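Local coordinates for hypothetical protein (Exiguobacterium sibiricum, PDB 2HKV), which is a putative DinB-family protein that binds a nickel ion through three histidines and pairs as a two-fold dimer in the crystal, at the interface of chains A and B. Numbering follows the deposited sequence. Chains: chain A/B, Hypothetical protein.

The interface of chains A and B. Residues chain A 129-130, 133, 147-148; chain B 127, 131.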
# COMPACT_ATOMS: atom_id res chain seq x y z
N ARG A 129 -0.28 -6.93 0.15
CA ARG A 129 -1.38 -7.42 -0.68
C ARG A 129 -0.94 -7.36 -2.16
O ARG A 129 -1.17 -8.29 -2.97
CB ARG A 129 -2.61 -6.57 -0.50
CG ARG A 129 -3.85 -7.14 -1.21
CD ARG A 129 -5.05 -6.20 -1.20
NE ARG A 129 -4.81 -5.00 -2.01
CZ ARG A 129 -5.76 -4.24 -2.52
NH1 ARG A 129 -7.03 -4.50 -2.28
NH2 ARG A 129 -5.42 -3.17 -3.22
N SER A 130 -0.28 -6.25 -2.53
CA SER A 130 0.26 -6.09 -3.89
C SER A 130 1.27 -7.18 -4.22
O SER A 130 1.24 -7.79 -5.35
CB SER A 130 0.92 -4.72 -4.04
OG SER A 130 1.23 -4.45 -5.40
N LEU A 133 -0.52 -10.36 -4.84
CA LEU A 133 -1.17 -10.29 -6.13
C LEU A 133 -0.16 -10.54 -7.30
O LEU A 133 -0.43 -11.31 -8.27
CB LEU A 133 -1.85 -8.94 -6.29
CG LEU A 133 -2.60 -8.66 -7.60
CD1 LEU A 133 -3.97 -9.30 -7.55
CD2 LEU A 133 -2.72 -7.11 -7.75
N LEU A 147 -9.75 -4.49 -6.67
CA LEU A 147 -8.82 -4.20 -5.57
C LEU A 147 -9.04 -2.83 -4.91
O LEU A 147 -8.52 -2.55 -3.82
CB LEU A 147 -7.37 -4.28 -6.08
CG LEU A 147 -6.90 -5.57 -6.78
CD1 LEU A 147 -5.50 -5.31 -7.27
CD2 LEU A 147 -6.96 -6.79 -5.87
N PHE A 148 -9.78 -1.97 -5.60
CA PHE A 148 -10.20 -0.67 -5.08
C PHE A 148 -11.67 -0.49 -5.48
O PHE A 148 -12.34 0.44 -5.04
CB PHE A 148 -9.33 0.46 -5.66
CG PHE A 148 -7.87 0.44 -5.19
CD1 PHE A 148 -7.49 1.11 -4.02
CD2 PHE A 148 -6.89 -0.23 -5.94
CE1 PHE A 148 -6.16 1.10 -3.61
CE2 PHE A 148 -5.56 -0.25 -5.53
CZ PHE A 148 -5.20 0.40 -4.36
N HIS B 127 0.49 0.45 -2.97
CA HIS B 127 0.19 -0.68 -3.88
C HIS B 127 1.16 -0.71 -5.08
O HIS B 127 1.76 -1.72 -5.39
CB HIS B 127 -1.28 -0.58 -4.34
CG HIS B 127 -1.68 -1.57 -5.40
ND1 HIS B 127 -1.99 -2.88 -5.12
CD2 HIS B 127 -1.79 -1.44 -6.75
CE1 HIS B 127 -2.30 -3.51 -6.24
NE2 HIS B 127 -2.18 -2.67 -7.25
N GLN B 131 4.53 -2.96 -6.46
CA GLN B 131 4.60 -3.55 -7.80
C GLN B 131 5.95 -3.23 -8.45
O GLN B 131 6.62 -4.15 -9.02
CB GLN B 131 3.51 -2.96 -8.66
CG GLN B 131 3.33 -3.63 -9.98
CD GLN B 131 2.08 -3.16 -10.69
OE1 GLN B 131 1.35 -2.30 -10.20
NE2 GLN B 131 1.81 -3.76 -11.88
O HOH W 1 -2.47 -3.56 -2.45
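B:His127 reaches from its helix 114-138 into a pocket of chain A, made by the same helix of that chain and its C-terminal residues. The two-fold pairing of the deposited assembly repeats this patch with the chains exchanged, although the structure alone does not prove a dimer in solution. A direct hydrogen bond runs from the A:Ser130 hydroxyl, OG, to the backbone carbonyl O of B:His127 at 2.8 Å, the donor tilted 24° from the carbonyl plane. OG stands anti to its own backbone N (chi1 -169°), which points it across at chain B and also sets it over one face of the imidazole.

Water extends the polar contact. Water 1 lies in the plane of the imidazole, 2.8 Å from B:His127 ND1, and also 2.8 Å from A:Arg129 NE and 3.1 Å from NH2. The arginine bends at chi3 (67°), and the carbonyl O of poorly ordered A:Leu147, lying in the guanidinium plane, takes NH1 at 2.9 Å and NH2 at 3.2 Å, limiting how the group turns. A leucine at A:Arg129, lacking the guanidinium, would probably leave water 1 less firmly placed and the A:Leu147 carbonyl without its mate.

Carbon packing meets the ring on several sides. A:Phe148, poorly ordered, turns an edge onto the face opposite A:Ser130, the planes perpendicular. A:Leu147 CD1 comes from out of the plane, on the A:Phe148 side, 3.8 Å from B:His127 CE1. A:Leu133 CD2 meets the ring edge in plane, 3.9 Å from B:His127 CE1.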